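Local structure of diphosphomevalonate decarboxylase, putative (2HKE) at residues D268-K282 and E344-F356. The protein probably catalyses the ATP-dependent decarboxylation of (R)-5-diphosphomevalonate to isopentenyl diphosphate, a precursor of isoprenoids and sterols. The protein carries 1 engineered substitution. Sequence-based numbering, arbitrary orientation.
Sequences DSYAMIRLVKAYNAK and EYKKLIDHPKKPF. With SO4 (sulfate ion), chain D.
From Ala271 beside His351 to Tyr279 beside Tyr345, the irregular segment 344-356, part of the connection between helix 330-338 and strand 358-363 in the C-terminal domain, runs antiparallel to helix 268-282. Small Ala271 and Ala278 let it come close: Ala271 CB sits over the centre of the His351 ring, a CH-pi contact 3.5 Å from the centroid, while Ala278 CB rests on Leu348 CB. Branched Leu348 lies between Leu275 CD1 and the aliphatic part of Lys282. Ile349 uses two arms: CG2 packs against the backbone at Leu275, and CD1 reaches Ala271. The edge of Tyr279, whose OH bonds to Glu309, meets the face of Tyr345 in a T-shaped pair, planes 68° apart. Met272 brings SD to the edge of the Phe356 ring, a Met-aromatic contact.

Asp268 OD1, lying in the plane of the His351 ring, accepts a nearly straight bond from His351 NE2 (2.7 Å, 163°) and, on its syn lone pair, one from Lys354 NZ (3.0 Å) that makes a salt bridge. Arg274 and Asp350 N grip a sulfate, probably from crystallisation. Asp268 thus holds the NE2-H of His351, while positive Lys354 and Arg274 would probably offset its pull toward a protonated ring.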
ATOM      1  N   ASP A 268       2.282  19.091  -8.768  1.00 21.58           N
ATOM      2  CA  ASP A 268       2.409  17.957  -9.718  1.00 21.73           C
ATOM      3  C   ASP A 268       1.293  16.937  -9.477  1.00 20.75           C
ATOM      4  O   ASP A 268       0.661  16.470 -10.436  1.00 20.19           O
ATOM      5  CB  ASP A 268       3.739  17.258  -9.582  1.00 21.41           C
ATOM      6  CG  ASP A 268       4.885  18.023 -10.178  1.00 26.76           C
ATOM      7  OD1 ASP A 268       4.685  18.921 -10.997  1.00 27.83           O
ATOM      8  OD2 ASP A 268       6.014  17.699  -9.787  1.00 33.81           O
ATOM      9  N   SER A 269       1.047  16.607  -8.209  1.00 20.10           N
ATOM     10  CA  SER A 269      -0.119  15.778  -7.841  1.00 20.42           C
ATOM     11  C   SER A 269      -1.414  16.306  -8.434  1.00 20.39           C
ATOM     12  O   SER A 269      -2.191  15.561  -9.047  1.00 19.91           O
ATOM     13  CB  SER A 269      -0.276  15.695  -6.319  1.00 20.45           C
ATOM     14  OG  SER A 269       0.905  15.233  -5.730  1.00 20.02           O
ATOM     15  N   TYR A 270      -1.673  17.597  -8.220  1.00 20.76           N
ATOM     16  CA  TYR A 270      -2.897  18.216  -8.695  1.00 21.14           C
ATOM     17  C   TYR A 270      -2.960  18.273 -10.204  1.00 20.27           C
ATOM     18  O   TYR A 270      -4.041  18.082 -10.791  1.00 19.45           O
ATOM     19  CB  TYR A 270      -3.112  19.629  -8.101  1.00 24.39           C
ATOM     20  CG  TYR A 270      -3.198  19.675  -6.598  1.00 27.37           C
ATOM     21  CD1 TYR A 270      -4.112  18.887  -5.911  1.00 30.06           C
ATOM     22  CD2 TYR A 270      -2.355  20.503  -5.856  1.00 29.08           C
ATOM     23  CE1 TYR A 270      -4.195  18.920  -4.523  1.00 32.00           C
ATOM     24  CE2 TYR A 270      -2.429  20.537  -4.451  1.00 30.97           C
ATOM     25  CZ  TYR A 270      -3.356  19.769  -3.804  1.00 31.09           C
ATOM     26  OH  TYR A 270      -3.428  19.814  -2.430  1.00 34.32           O
ATOM     27  N   ALA A 271      -1.810  18.471 -10.847  1.00 19.57           N
ATOM     28  CA  ALA A 271      -1.809  18.440 -12.299  1.00 19.47           C
ATOM     29  C   ALA A 271      -2.154  17.022 -12.814  1.00 19.63           C
ATOM     30  O   ALA A 271      -2.811  16.878 -13.828  1.00 18.12           O
ATOM     31  CB  ALA A 271      -0.455  18.842 -12.806  1.00 19.83           C
ATOM     32  N   MET A 272      -1.675  15.997 -12.116  1.00 19.17           N
ATOM     33  CA  MET A 272      -2.013  14.610 -12.476  1.00 18.71           C
ATOM     34  C   MET A 272      -3.494  14.372 -12.361  1.00 19.05           C
ATOM     35  O   MET A 272      -4.083  13.710 -13.219  1.00 19.12           O
ATOM     36  CB  MET A 272      -1.186  13.596 -11.660  1.00 18.91           C
ATOM     37  CG  MET A 272       0.208  13.365 -12.223  1.00 21.68           C
ATOM     38  SD  MET A 272       0.309  12.598 -13.836  1.00 22.46           S
ATOM     39  CE  MET A 272      -0.250  10.895 -13.457  1.00 26.52           C
ATOM     40  N   ILE A 273      -4.131  14.940 -11.339  1.00 18.54           N
ATOM     41  CA  ILE A 273      -5.556  14.791 -11.186  1.00 18.85           C
ATOM     42  C   ILE A 273      -6.237  15.452 -12.393  1.00 19.22           C
ATOM     43  O   ILE A 273      -7.080  14.854 -13.017  1.00 19.56           O
ATOM     44  CB  ILE A 273      -6.040  15.412  -9.883  1.00 17.96           C
ATOM     45  CG1 ILE A 273      -5.559  14.599  -8.679  1.00 19.34           C
ATOM     46  CG2 ILE A 273      -7.555  15.627  -9.925  1.00 19.06           C
ATOM     47  CD1 ILE A 273      -5.839  15.270  -7.363  1.00 19.41           C
ATOM     48  N   ARG A 274      -5.853  16.695 -12.705  1.00 20.03           N
ATOM     49  CA  ARG A 274      -6.433  17.391 -13.839  1.00 20.00           C
ATOM     50  C   ARG A 274      -6.245  16.633 -15.141  1.00 19.43           C
ATOM     51  O   ARG A 274      -7.182  16.597 -15.967  1.00 19.69           O
ATOM     52  CB  ARG A 274      -5.850  18.806 -13.979  1.00 21.06           C
ATOM     53  CG  ARG A 274      -6.173  19.658 -12.808  1.00 23.07           C
ATOM     54  CD  ARG A 274      -6.140  21.158 -13.137  1.00 20.40           C
ATOM     55  NE  ARG A 274      -4.948  21.542 -13.878  1.00 23.02           N
ATOM     56  CZ  ARG A 274      -3.763  21.763 -13.332  1.00 23.51           C
ATOM     57  NH1 ARG A 274      -3.600  21.648 -12.032  1.00 24.51           N
ATOM     58  NH2 ARG A 274      -2.741  22.127 -14.100  1.00 25.69           N
ATOM     59  N   LEU A 275      -5.059  16.042 -15.323  1.00 19.44           N
ATOM     60  CA  LEU A 275      -4.728  15.299 -16.547  1.00 18.96           C
ATOM     61  C   LEU A 275      -5.590  14.042 -16.707  1.00 18.34           C
ATOM     62  O   LEU A 275      -6.154  13.762 -17.798  1.00 17.85           O
ATOM     63  CB  LEU A 275      -3.253  14.926 -16.521  1.00 19.23           C
ATOM     64  CG  LEU A 275      -2.686  14.238 -17.749  1.00 17.78           C
ATOM     65  CD1 LEU A 275      -3.091  14.921 -19.077  1.00 21.40           C
ATOM     66  CD2 LEU A 275      -1.188  14.156 -17.609  1.00 18.75           C
ATOM     67  N   VAL A 276      -5.717  13.278 -15.644  1.00 18.54           N
ATOM     68  CA  VAL A 276      -6.550  12.085 -15.723  1.00 18.30           C
ATOM     69  C   VAL A 276      -7.967  12.495 -16.072  1.00 18.72           C
ATOM     70  O   VAL A 276      -8.609  11.876 -16.935  1.00 18.63           O
ATOM     71  CB  VAL A 276      -6.509  11.289 -14.413  1.00 18.07           C
ATOM     72  CG1 VAL A 276      -7.567  10.193 -14.392  1.00 18.66           C
ATOM     73  CG2 VAL A 276      -5.081  10.786 -14.199  1.00 17.62           C
ATOM     74  N   LYS A 277      -8.483  13.519 -15.389  1.00 19.21           N
ATOM     75  CA  LYS A 277      -9.836  13.988 -15.659  1.00 20.37           C
ATOM     76  C   LYS A 277     -10.028  14.432 -17.104  1.00 20.40           C
ATOM     77  O   LYS A 277     -11.035  14.101 -17.748  1.00 19.41           O
ATOM     78  CB  LYS A 277     -10.194  15.138 -14.715  1.00 20.75           C
ATOM     79  CG  LYS A 277     -10.454  14.661 -13.299  1.00 21.98           C
ATOM     80  CD  LYS A 277     -10.757  15.858 -12.405  1.00 23.72           C
ATOM     81  CE  LYS A 277     -11.102  15.411 -11.003  1.00 28.97           C
ATOM     82  NZ  LYS A 277     -11.305  16.615 -10.149  1.00 31.01           N
ATOM     83  N   ALA A 278      -9.057  15.182 -17.611  1.00 20.07           N
ATOM     84  CA  ALA A 278      -9.104  15.713 -18.977  1.00 20.53           C
ATOM     85  C   ALA A 278      -9.004  14.593 -20.004  1.00 20.53           C
ATOM     86  O   ALA A 278      -9.649  14.630 -21.039  1.00 18.65           O
ATOM     87  CB  ALA A 278      -7.974  16.693 -19.204  1.00 20.76           C
ATOM     88  N   TYR A 279      -8.212  13.573 -19.698  1.00 20.22           N
ATOM     89  CA  TYR A 279      -8.120  12.396 -20.568  1.00 19.81           C
ATOM     90  C   TYR A 279      -9.442  11.665 -20.640  1.00 18.65           C
ATOM     91  O   TYR A 279      -9.910  11.342 -21.703  1.00 19.84           O
ATOM     92  CB  TYR A 279      -7.047  11.468 -20.040  1.00 20.52           C
ATOM     93  CG  TYR A 279      -6.821  10.229 -20.864  1.00 19.69           C
ATOM     94  CD1 TYR A 279      -6.457  10.330 -22.200  1.00 19.90           C
ATOM     95  CD2 TYR A 279      -6.957   8.971 -20.310  1.00 21.74           C
ATOM     96  CE1 TYR A 279      -6.215   9.215 -22.937  1.00 22.02           C
ATOM     97  CE2 TYR A 279      -6.732   7.823 -21.064  1.00 22.44           C
ATOM     98  CZ  TYR A 279      -6.361   7.964 -22.372  1.00 21.52           C
ATOM     99  OH  TYR A 279      -6.137   6.823 -23.143  1.00 24.23           O
ATOM    100  N   ASN A 280     -10.050  11.405 -19.504  1.00 19.15           N
ATOM    101  CA  ASN A 280     -11.278  10.651 -19.449  1.00 19.39           C
ATOM    102  C   ASN A 280     -12.345  11.463 -20.185  1.00 19.41           C
ATOM    103  O   ASN A 280     -13.176  10.908 -20.907  1.00 19.13           O
ATOM    104  CB  ASN A 280     -11.666  10.451 -17.997  1.00 19.30           C
ATOM    105  CG  ASN A 280     -10.876   9.354 -17.309  1.00 18.20           C
ATOM    106  OD1 ASN A 280     -10.319   8.438 -17.969  1.00 16.29           O
ATOM    107  ND2 ASN A 280     -10.827   9.423 -15.966  1.00 17.68           N
ATOM    108  N   ALA A 281     -12.313  12.770 -19.991  1.00 20.32           N
ATOM    109  CA  ALA A 281     -13.270  13.676 -20.679  1.00 20.22           C
ATOM    110  C   ALA A 281     -13.146  13.545 -22.212  1.00 21.43           C
ATOM    111  O   ALA A 281     -14.170  13.397 -22.918  1.00 21.10           O
ATOM    112  CB  ALA A 281     -13.082  15.119 -20.182  1.00 20.94           C
ATOM    113  N   LYS A 282     -11.906  13.533 -22.709  1.00 21.81           N
ATOM    114  CA  LYS A 282     -11.624  13.417 -24.148  1.00 23.61           C
ATOM    115  C   LYS A 282     -11.977  12.045 -24.683  1.00 23.73           C
ATOM    116  O   LYS A 282     -12.475  11.900 -25.791  1.00 24.48           O
ATOM    117  CB  LYS A 282     -10.151  13.610 -24.454  1.00 26.66           C
ATOM    118  CG  LYS A 282      -9.657  14.940 -24.672  1.00 31.62           C
ATOM    119  CD  LYS A 282     -10.188  15.641 -25.956  1.00 33.37           C
ATOM    120  CE  LYS A 282      -9.439  16.962 -26.046  1.00 34.22           C
ATOM    121  NZ  LYS A 282     -10.302  18.087 -26.535  1.00 37.41           N
ATOM    122  N   GLU A 344      -5.374  14.617 -30.163  1.00 26.41           N
ATOM    123  CA  GLU A 344      -6.397  14.981 -29.179  1.00 27.67           C
ATOM    124  C   GLU A 344      -5.929  14.791 -27.731  1.00 27.22           C
ATOM    125  O   GLU A 344      -6.447  15.452 -26.833  1.00 26.67           O
ATOM    126  CB  GLU A 344      -7.687  14.183 -29.350  1.00 27.76           C
ATOM    127  CG  GLU A 344      -7.490  12.687 -29.509  1.00 30.65           C
ATOM    128  CD  GLU A 344      -8.754  11.851 -29.730  1.00 33.78           C
ATOM    129  OE1 GLU A 344      -9.889  12.301 -29.428  1.00 39.45           O
ATOM    130  OE2 GLU A 344      -8.585  10.674 -30.201  1.00 42.78           O
ATOM    131  N   TYR A 345      -4.941  13.934 -27.501  1.00 25.78           N
ATOM    132  CA  TYR A 345      -4.526  13.645 -26.119  1.00 26.48           C
ATOM    133  C   TYR A 345      -3.250  14.363 -25.753  1.00 26.57           C
ATOM    134  O   TYR A 345      -2.612  14.034 -24.740  1.00 26.70           O
ATOM    135  CB  TYR A 345      -4.399  12.123 -25.900  1.00 26.20           C
ATOM    136  CG  TYR A 345      -5.637  11.390 -26.233  1.00 25.37           C
ATOM    137  CD1 TYR A 345      -6.844  11.699 -25.609  1.00 24.41           C
ATOM    138  CD2 TYR A 345      -5.635  10.338 -27.118  1.00 25.87           C
ATOM    139  CE1 TYR A 345      -7.998  11.023 -25.896  1.00 25.63           C
ATOM    140  CE2 TYR A 345      -6.807   9.660 -27.411  1.00 25.44           C
ATOM    141  CZ  TYR A 345      -7.985  10.019 -26.802  1.00 26.35           C
ATOM    142  OH  TYR A 345      -9.146   9.340 -27.115  1.00 29.95           O
ATOM    143  N   LYS A 346      -2.832  15.315 -26.581  1.00 27.15           N
ATOM    144  CA  LYS A 346      -1.686  16.121 -26.290  1.00 28.93           C
ATOM    145  C   LYS A 346      -2.277  17.441 -25.791  1.00 29.60           C
ATOM    146  O   LYS A 346      -3.405  17.827 -26.153  1.00 32.43           O
ATOM    147  CB  LYS A 346      -0.809  16.321 -27.535  1.00 29.41           C
ATOM    148  CG  LYS A 346      -0.263  15.051 -28.125  1.00 30.95           C
ATOM    149  CD  LYS A 346       0.385  15.298 -29.489  1.00 30.90           C
ATOM    150  CE  LYS A 346       0.767  13.969 -30.161  1.00 33.02           C
ATOM    151  NZ  LYS A 346       1.616  14.210 -31.347  1.00 32.81           N
ATOM    152  N   LYS A 347      -1.523  18.112 -24.948  1.00 30.00           N
ATOM    153  CA  LYS A 347      -1.908  19.385 -24.378  1.00 29.46           C
ATOM    154  C   LYS A 347      -3.308  19.322 -23.760  1.00 28.23           C
ATOM    155  O   LYS A 347      -4.195  20.119 -24.093  1.00 29.15           O
ATOM    156  CB  LYS A 347      -1.768  20.506 -25.444  1.00 32.16           C
ATOM    157  CG  LYS A 347      -0.310  20.753 -25.874  1.00 35.85           C
ATOM    158  CD  LYS A 347       0.508  21.519 -24.780  1.00 40.77           C
ATOM    159  CE  LYS A 347       2.059  21.605 -25.099  1.00 41.80           C
ATOM    160  NZ  LYS A 347       2.742  20.292 -25.462  1.00 45.93           N
ATOM    161  N   LEU A 348      -3.496  18.390 -22.834  1.00 23.70           N
ATOM    162  CA  LEU A 348      -4.786  18.251 -22.169  1.00 24.62           C
ATOM    163  C   LEU A 348      -4.892  19.184 -20.967  1.00 24.06           C
ATOM    164  O   LEU A 348      -5.967  19.441 -20.494  1.00 24.82           O
ATOM    165  CB  LEU A 348      -5.008  16.802 -21.730  1.00 23.94           C
ATOM    166  CG  LEU A 348      -5.121  15.765 -22.851  1.00 26.19           C
ATOM    167  CD1 LEU A 348      -5.204  14.360 -22.274  1.00 31.05           C
ATOM    168  CD2 LEU A 348      -6.322  16.058 -23.736  1.00 29.44           C
ATOM    169  N   ILE A 349      -3.735  19.518 -20.398  1.00 25.15           N
ATOM    170  CA  ILE A 349      -3.607  20.456 -19.285  1.00 24.61           C
ATOM    171  C   ILE A 349      -2.487  21.427 -19.584  1.00 24.97           C
ATOM    172  O   ILE A 349      -1.664  21.178 -20.452  1.00 24.83           O
ATOM    173  CB  ILE A 349      -3.317  19.768 -17.919  1.00 24.75           C
ATOM    174  CG1 ILE A 349      -1.977  19.031 -17.920  1.00 26.08           C
ATOM    175  CG2 ILE A 349      -4.506  18.852 -17.547  1.00 25.33           C
ATOM    176  CD1 ILE A 349      -1.491  18.594 -16.520  1.00 24.25           C
ATOM    177  N   ASP A 350      -2.462  22.498 -18.801  1.00 25.71           N
ATOM    178  CA  ASP A 350      -1.394  23.461 -18.770  1.00 26.80           C
ATOM    179  C   ASP A 350      -0.577  23.215 -17.500  1.00 26.43           C
ATOM    180  O   ASP A 350      -1.055  23.502 -16.404  1.00 26.09           O
ATOM    181  CB  ASP A 350      -2.024  24.883 -18.702  1.00 28.63           C
ATOM    182  CG  ASP A 350      -0.993  25.995 -18.669  1.00 32.12           C
ATOM    183  OD1 ASP A 350       0.225  25.741 -18.927  1.00 41.56           O
ATOM    184  OD2 ASP A 350      -1.428  27.154 -18.387  1.00 45.79           O
ATOM    185  N   HIS A 351       0.630  22.672 -17.651  1.00 25.79           N
ATOM    186  CA  HIS A 351       1.514  22.423 -16.516  1.00 26.22           C
ATOM    187  C   HIS A 351       2.923  22.277 -17.061  1.00 26.58           C
ATOM    188  O   HIS A 351       3.112  21.709 -18.160  1.00 25.92           O
ATOM    189  CB  HIS A 351       1.101  21.139 -15.755  1.00 26.40           C
ATOM    190  CG  HIS A 351       1.856  20.915 -14.486  1.00 23.87           C
ATOM    191  ND1 HIS A 351       1.581  21.626 -13.340  1.00 24.48           N
ATOM    192  CD2 HIS A 351       2.824  20.021 -14.149  1.00 24.46           C
ATOM    193  CE1 HIS A 351       2.373  21.211 -12.362  1.00 24.38           C
ATOM    194  NE2 HIS A 351       3.132  20.234 -12.823  1.00 22.43           N
ATOM    195  N   PRO A 352       3.932  22.769 -16.330  1.00 26.54           N
ATOM    196  CA  PRO A 352       5.304  22.551 -16.787  1.00 27.39           C
ATOM    197  C   PRO A 352       5.697  21.082 -17.014  1.00 28.50           C
ATOM    198  O   PRO A 352       5.406  20.221 -16.151  1.00 27.56           O
ATOM    199  CB  PRO A 352       6.137  23.104 -15.635  1.00 28.01           C
ATOM    200  CG  PRO A 352       5.258  24.109 -15.038  1.00 28.58           C
ATOM    201  CD  PRO A 352       3.900  23.546 -15.077  1.00 27.35           C
ATOM    202  N   LYS A 353       6.342  20.805 -18.143  1.00 28.11           N
ATOM    203  CA  LYS A 353       6.788  19.434 -18.418  1.00 28.39           C
ATOM    204  C   LYS A 353       7.989  19.085 -17.553  1.00 28.03           C
ATOM    205  O   LYS A 353       8.986  19.836 -17.451  1.00 28.82           O
ATOM    206  CB  LYS A 353       7.099  19.227 -19.890  1.00 30.04           C
ATOM    207  CG  LYS A 353       5.885  19.391 -20.794  1.00 30.78           C
ATOM    208  CD  LYS A 353       6.270  19.124 -22.220  1.00 31.86           C
ATOM    209  CE  LYS A 353       5.130  19.346 -23.132  1.00 34.03           C
ATOM    210  NZ  LYS A 353       5.468  18.864 -24.493  1.00 39.69           N
ATOM    211  N   LYS A 354       7.895  17.924 -16.915  1.00 27.33           N
ATOM    212  CA  LYS A 354       8.995  17.359 -16.150  1.00 26.68           C
ATOM    213  C   LYS A 354       8.812  15.852 -16.085  1.00 25.11           C
ATOM    214  O   LYS A 354       7.708  15.353 -16.240  1.00 23.55           O
ATOM    215  CB  LYS A 354       9.051  17.949 -14.749  1.00 27.16           C
ATOM    216  CG  LYS A 354       7.800  17.580 -13.905  1.00 28.16           C
ATOM    217  CD  LYS A 354       7.732  18.297 -12.610  1.00 30.59           C
ATOM    218  CE  LYS A 354       7.247  19.724 -12.756  1.00 32.47           C
ATOM    219  NZ  LYS A 354       7.338  20.298 -11.384  1.00 33.75           N
ATOM    220  N   PRO A 355       9.897  15.117 -15.873  1.00 24.30           N
ATOM    221  CA  PRO A 355       9.745  13.672 -15.753  1.00 23.91           C
ATOM    222  C   PRO A 355       9.142  13.277 -14.404  1.00 23.50           C
ATOM    223  O   PRO A 355       9.302  13.984 -13.395  1.00 23.01           O
ATOM    224  CB  PRO A 355      11.190  13.163 -15.804  1.00 23.89           C
ATOM    225  CG  PRO A 355      12.003  14.307 -15.331  1.00 24.69           C
ATOM    226  CD  PRO A 355      11.296  15.552 -15.740  1.00 25.25           C
ATOM    227  N   PHE A 356       8.450  12.140 -14.375  1.00 23.00           N
ATOM    228  CA  PHE A 356       8.255  11.441 -13.099  1.00 22.56           C
ATOM    229  C   PHE A 356       9.610  11.021 -12.556  1.00 23.12           C
ATOM    230  O   PHE A 356      10.594  10.843 -13.319  1.00 25.30           O
ATOM    231  CB  PHE A 356       7.388  10.187 -13.268  1.00 21.68           C
ATOM    232  CG  PHE A 356       6.035  10.440 -13.881  1.00 20.94           C
ATOM    233  CD1 PHE A 356       5.225  11.491 -13.448  1.00 21.59           C
ATOM    234  CD2 PHE A 356       5.531   9.561 -14.842  1.00 21.29           C
ATOM    235  CE1 PHE A 356       3.976  11.711 -14.002  1.00 22.16           C
ATOM    236  CE2 PHE A 356       4.241   9.814 -15.424  1.00 23.01           C
ATOM    237  CZ  PHE A 356       3.484  10.859 -14.964  1.00 22.79           C
TER
HETATM  238  S   SO4 D 382      -5.676  23.237 -16.992  1.00 37.23           S
HETATM  239  O1  SO4 D 382      -6.044  24.553 -16.484  1.00 38.30           O
HETATM  240  O2  SO4 D 382      -5.853  23.215 -18.427  1.00 34.71           O
HETATM  241  O3  SO4 D 382      -4.278  22.989 -16.625  1.00 31.05           O
HETATM  242  O4  SO4 D 382      -6.538  22.264 -16.335  1.00 40.22           O
HETATM  243  O   HOH W   1      -0.341  23.510 -12.984  1.00 33.28           O